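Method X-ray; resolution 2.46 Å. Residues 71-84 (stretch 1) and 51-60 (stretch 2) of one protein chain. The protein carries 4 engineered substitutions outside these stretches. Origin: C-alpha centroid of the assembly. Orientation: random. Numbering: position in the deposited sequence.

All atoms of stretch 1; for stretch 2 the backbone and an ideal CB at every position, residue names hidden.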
# COMPACT_ATOMS: atom_id res chain seq x y z
N SER A 71 -39.13 -23.04 -16.46
CA SER A 71 -38.33 -22.87 -17.66
C SER A 71 -37.79 -21.45 -17.78
O SER A 71 -36.73 -21.22 -18.35
CB SER A 71 -39.15 -23.22 -18.91
OG SER A 71 -38.57 -24.32 -19.59
N ALA A 72 -38.53 -20.49 -17.23
CA ALA A 72 -38.14 -19.11 -17.27
C ALA A 72 -37.06 -18.80 -16.25
O ALA A 72 -36.08 -18.15 -16.55
CB ALA A 72 -39.32 -18.25 -17.03
N LEU A 73 -37.28 -19.27 -15.03
CA LEU A 73 -36.33 -19.05 -13.96
C LEU A 73 -34.99 -19.63 -14.33
O LEU A 73 -33.96 -19.01 -14.14
CB LEU A 73 -36.84 -19.69 -12.68
CG LEU A 73 -35.91 -19.59 -11.47
CD1 LEU A 73 -35.77 -18.16 -11.00
CD2 LEU A 73 -36.42 -20.44 -10.35
N GLU A 74 -35.02 -20.83 -14.86
CA GLU A 74 -33.82 -21.51 -15.27
C GLU A 74 -33.06 -20.68 -16.30
O GLU A 74 -31.86 -20.76 -16.39
CB GLU A 74 -34.16 -22.86 -15.87
CG GLU A 74 -34.73 -23.84 -14.87
CD GLU A 74 -35.26 -25.08 -15.52
OE1 GLU A 74 -35.09 -25.22 -16.74
OE2 GLU A 74 -35.86 -25.92 -14.82
N MET A 75 -33.80 -19.90 -17.08
CA MET A 75 -33.22 -19.12 -18.16
C MET A 75 -32.51 -17.88 -17.64
O MET A 75 -31.54 -17.41 -18.23
CB MET A 75 -34.29 -18.73 -19.17
CG MET A 75 -33.96 -19.11 -20.60
SD MET A 75 -33.25 -17.75 -21.54
CE MET A 75 -32.88 -18.56 -23.09
N VAL A 76 -33.02 -17.33 -16.54
CA VAL A 76 -32.46 -16.13 -15.96
C VAL A 76 -31.23 -16.49 -15.15
O VAL A 76 -30.25 -15.77 -15.12
CB VAL A 76 -33.50 -15.42 -15.12
CG1 VAL A 76 -32.87 -14.37 -14.29
CG2 VAL A 76 -34.52 -14.81 -16.01
N VAL A 77 -31.30 -17.64 -14.50
CA VAL A 77 -30.22 -18.13 -13.67
C VAL A 77 -28.95 -18.44 -14.45
O VAL A 77 -27.85 -18.20 -13.97
CB VAL A 77 -30.66 -19.36 -12.89
CG1 VAL A 77 -29.51 -20.01 -12.22
CG2 VAL A 77 -31.69 -18.98 -11.88
N ARG A 78 -29.10 -18.99 -15.66
CA ARG A 78 -27.95 -19.32 -16.48
C ARG A 78 -27.13 -18.07 -16.79
O ARG A 78 -25.90 -18.10 -16.81
CB ARG A 78 -28.38 -20.00 -17.78
CG ARG A 78 -27.30 -20.05 -18.85
CD ARG A 78 -27.13 -21.46 -19.38
NE ARG A 78 -27.25 -21.52 -20.83
CZ ARG A 78 -28.33 -21.95 -21.48
NH1 ARG A 78 -29.38 -22.38 -20.80
NH2 ARG A 78 -28.34 -21.97 -22.80
N ALA A 79 -27.83 -16.97 -17.03
CA ALA A 79 -27.22 -15.70 -17.33
C ALA A 79 -26.54 -15.12 -16.10
O ALA A 79 -25.38 -14.76 -16.15
CB ALA A 79 -28.26 -14.75 -17.82
N LEU A 80 -27.28 -15.05 -15.01
CA LEU A 80 -26.76 -14.52 -13.78
C LEU A 80 -25.49 -15.22 -13.39
O LEU A 80 -24.51 -14.60 -13.01
CB LEU A 80 -27.78 -14.69 -12.66
CG LEU A 80 -28.97 -13.76 -12.73
CD1 LEU A 80 -29.81 -13.88 -11.50
CD2 LEU A 80 -28.50 -12.37 -12.90
N GLY A 81 -25.51 -16.53 -13.50
CA GLY A 81 -24.33 -17.31 -13.21
C GLY A 81 -23.28 -17.00 -14.23
O GLY A 81 -22.10 -16.94 -13.92
N ARG A 82 -23.71 -16.84 -15.48
CA ARG A 82 -22.79 -16.57 -16.57
C ARG A 82 -22.32 -15.12 -16.48
O ARG A 82 -21.26 -14.78 -17.00
CB ARG A 82 -23.46 -16.83 -17.92
CG ARG A 82 -22.63 -16.40 -19.11
CD ARG A 82 -23.08 -17.11 -20.38
NE ARG A 82 -24.45 -16.75 -20.75
CZ ARG A 82 -24.88 -15.51 -20.92
NH1 ARG A 82 -24.04 -14.49 -20.75
NH2 ARG A 82 -26.13 -15.27 -21.26
N GLU A 83 -23.12 -14.28 -15.83
CA GLU A 83 -22.77 -12.90 -15.70
C GLU A 83 -22.26 -12.67 -14.31
O GLU A 83 -22.03 -11.56 -13.91
CB GLU A 83 -23.99 -12.05 -15.97
CG GLU A 83 -23.74 -10.72 -16.55
CD GLU A 83 -23.12 -10.78 -17.90
OE1 GLU A 83 -22.26 -9.94 -18.18
OE2 GLU A 83 -23.49 -11.65 -18.69
N GLY A 84 -22.10 -13.75 -13.56
CA GLY A 84 -21.45 -13.72 -12.27
C GLY A 84 -22.24 -13.09 -11.17
O GLY A 84 -21.69 -12.56 -10.22
N UNK A 51 -29.29 -7.01 -21.21
CA UNK A 51 -30.22 -6.34 -20.32
C UNK A 51 -30.71 -7.34 -19.29
O UNK A 51 -31.91 -7.58 -19.16
CB UNK A 51 -31.39 -5.73 -21.10
N UNK A 52 -29.78 -7.95 -18.55
CA UNK A 52 -30.14 -9.02 -17.65
C UNK A 52 -30.81 -8.54 -16.39
O UNK A 52 -31.53 -9.30 -15.75
CB UNK A 52 -28.90 -9.83 -17.29
N UNK A 53 -30.58 -7.29 -16.02
CA UNK A 53 -31.21 -6.75 -14.82
C UNK A 53 -32.69 -6.60 -15.07
O UNK A 53 -33.49 -6.58 -14.14
CB UNK A 53 -30.59 -5.41 -14.42
N UNK A 54 -33.04 -6.51 -16.34
CA UNK A 54 -34.41 -6.33 -16.78
C UNK A 54 -35.14 -7.66 -16.89
O UNK A 54 -36.33 -7.74 -16.65
CB UNK A 54 -34.44 -5.60 -18.12
N UNK A 55 -34.40 -8.70 -17.24
CA UNK A 55 -34.97 -10.02 -17.34
C UNK A 55 -35.30 -10.55 -15.97
O UNK A 55 -36.11 -11.46 -15.82
CB UNK A 55 -34.02 -10.97 -18.07
N UNK A 56 -34.67 -9.98 -14.96
CA UNK A 56 -34.93 -10.38 -13.60
C UNK A 56 -36.19 -9.71 -13.10
O UNK A 56 -37.02 -10.33 -12.47
CB UNK A 56 -33.74 -10.04 -12.70
N UNK A 57 -36.31 -8.43 -13.40
CA UNK A 57 -37.44 -7.66 -12.92
C UNK A 57 -38.74 -8.19 -13.47
O UNK A 57 -39.77 -8.14 -12.82
CB UNK A 57 -37.28 -6.18 -13.29
N UNK A 58 -38.69 -8.68 -14.71
CA UNK A 58 -39.87 -9.24 -15.35
C UNK A 58 -40.23 -10.56 -14.69
O UNK A 58 -41.39 -10.84 -14.43
CB UNK A 58 -39.64 -9.43 -16.85
N UNK A 59 -39.20 -11.36 -14.43
CA UNK A 59 -39.37 -12.63 -13.76
C UNK A 59 -40.12 -12.44 -12.48
O UNK A 59 -41.08 -13.12 -12.19
CB UNK A 59 -38.02 -13.30 -13.49
N UNK A 60 -39.64 -11.48 -11.68
CA UNK A 60 -40.25 -11.17 -10.40
C UNK A 60 -41.66 -10.64 -10.62
O UNK A 60 -42.56 -10.89 -9.83
CB UNK A 60 -39.40 -10.16 -9.63

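The two segments run nearly antiparallel, their N-to-C directions 151° apart and the helix axes 10.1 Å apart at closest approach. No hydrogen bond crosses between them, so the choices along stretch 2 are mostly matters of shape and greasiness.

Position 51 lies before the helix, with phi/psi of -100/57 and nothing of stretch 1 near its ideal CB. Stretch 1 sets no demand here, and many residues would serve. It is His 51, whose carbonyl O accepts the backbone hydrogen bond from N of position 54 at 3.2 Å.

Position 52 is more telling. Its CA-to-CB bond points toward stretch 1, yet the ideal CB stays 5.0 Å from Ala 79 CB, 5.1 Å from Leu 80 CD2 and 5.3 Å from Glu 83 CG. The small Ala 79 leaves room, Leu 80 offers a methyl, and Glu 83 brings an aliphatic stem as the other helix gives way to loop. A long apolar chain or an aromatic would fit; a small residue would leave these groups without a partner from this position. The deposited Trp 52 takes chi1 near +60° (p). Leu 80 CD2 approaches its CE3 at 3.6 Å, obliquely to the ring, while Glu 83 CB lies over one face. Glu 83 CG comes within 3.4 Å of Trp 52 NE1, a contact made by the stem of the acid; its carboxylate is instead engaged within its own stretch, with Glu 83 OE2 3.6 Å from Arg 82 NH1 in a salt bridge.

Position 53 points away, so polar or charged residues are as welcome as any; it is Glu 53, making no contact. Position 54 is also out of reach, open to many types as far as stretch 1 is concerned; it is Trp 54.

At 55 the direction returns toward stretch 1, and the ideal CB is already 4.4 Å from Val 76 CG2. Alanine suits such a close approach, though another small residue might too. Ala 55 is found, and Val 76 CG2 also packs 3.7 Å from its carbonyl O.

Position 56 points sideways, its ideal CB 4.7 Å from Val 76 CG1, and the two CA atoms are only 6.7 Å apart. An aliphatic chain could lie along the valine. Leu 56 does so, with CG 4.4 Å from Val 76 CG1.

Positions 57 and 58 are out of reach and unconstrained by stretch 1; they are Ala 57 and Leu 58.

Position 59 points toward a wholly apolar patch made by Ala 72, Leu 73 and Val 76, with its ideal CB 4.6 Å from Val 76 CG2. A branched or flexible aliphatic chain is the natural answer, methionine or isoleucine being plausible too. Leu 59 spreads its two methyls: CD1 meets Leu 73 CD1 at 3.7 Å and Val 76 CG2 at 3.8 Å, while CD2 reaches Ala 72 CB at 4.3 Å.

Position 60 faces elsewhere and could be polar. Arg 60 uses its guanidinium for hydrogen bonds elsewhere in the structure.

Stretch 2 (51-60) HWEWALALLR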
# COMPACT_ATOMS: atom_id res chain seq x y z
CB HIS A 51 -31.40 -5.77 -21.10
CG HIS A 51 -31.09 -4.47 -21.79
ND1 HIS A 51 -30.96 -4.37 -23.15
CD2 HIS A 51 -30.89 -3.23 -21.29
CE1 HIS A 51 -30.69 -3.12 -23.48
NE2 HIS A 51 -30.64 -2.40 -22.36
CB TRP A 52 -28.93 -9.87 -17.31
CG TRP A 52 -27.82 -9.14 -16.65
CD1 TRP A 52 -26.69 -8.66 -17.23
CD2 TRP A 52 -27.73 -8.80 -15.27
NE1 TRP A 52 -25.90 -8.05 -16.30
CE2 TRP A 52 -26.52 -8.12 -15.08
CE3 TRP A 52 -28.56 -9.00 -14.16
CZ2 TRP A 52 -26.13 -7.65 -13.86
CZ3 TRP A 52 -28.16 -8.53 -12.95
CH2 TRP A 52 -26.96 -7.86 -12.80
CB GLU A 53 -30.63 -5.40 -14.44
CG GLU A 53 -29.14 -5.37 -14.28
CD GLU A 53 -28.47 -4.82 -15.49
OE1 GLU A 53 -28.70 -5.35 -16.59
OE2 GLU A 53 -27.71 -3.84 -15.35
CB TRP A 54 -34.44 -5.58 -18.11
CG TRP A 54 -34.18 -4.13 -17.97
CD1 TRP A 54 -35.09 -3.17 -17.65
CD2 TRP A 54 -32.94 -3.45 -18.13
NE1 TRP A 54 -34.50 -1.95 -17.61
CE2 TRP A 54 -33.17 -2.09 -17.89
CE3 TRP A 54 -31.65 -3.86 -18.43
CZ2 TRP A 54 -32.17 -1.15 -17.97
CZ3 TRP A 54 -30.65 -2.93 -18.51
CH2 TRP A 54 -30.92 -1.59 -18.28
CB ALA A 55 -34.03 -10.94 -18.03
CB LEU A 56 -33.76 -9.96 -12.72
CG LEU A 56 -33.27 -10.90 -11.63
CD1 LEU A 56 -32.35 -10.16 -10.73
CD2 LEU A 56 -34.42 -11.43 -10.84
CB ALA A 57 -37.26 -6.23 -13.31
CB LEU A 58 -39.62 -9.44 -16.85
CG LEU A 58 -40.82 -9.87 -17.69
CD1 LEU A 58 -42.00 -8.94 -17.47
CD2 LEU A 58 -40.44 -9.91 -19.16
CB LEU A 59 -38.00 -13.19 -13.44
CG LEU A 59 -37.70 -14.62 -13.85
CD1 LEU A 59 -36.67 -15.13 -12.92
CD2 LEU A 59 -38.92 -15.48 -13.78
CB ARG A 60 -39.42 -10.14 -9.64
CG ARG A 60 -37.92 -10.41 -9.68
CD ARG A 60 -37.25 -9.99 -8.38
NE ARG A 60 -37.32 -11.04 -7.37
CZ ARG A 60 -36.26 -11.61 -6.80
NH1 ARG A 60 -35.04 -11.22 -7.15
NH2 ARG A 60 -36.43 -12.55 -5.89
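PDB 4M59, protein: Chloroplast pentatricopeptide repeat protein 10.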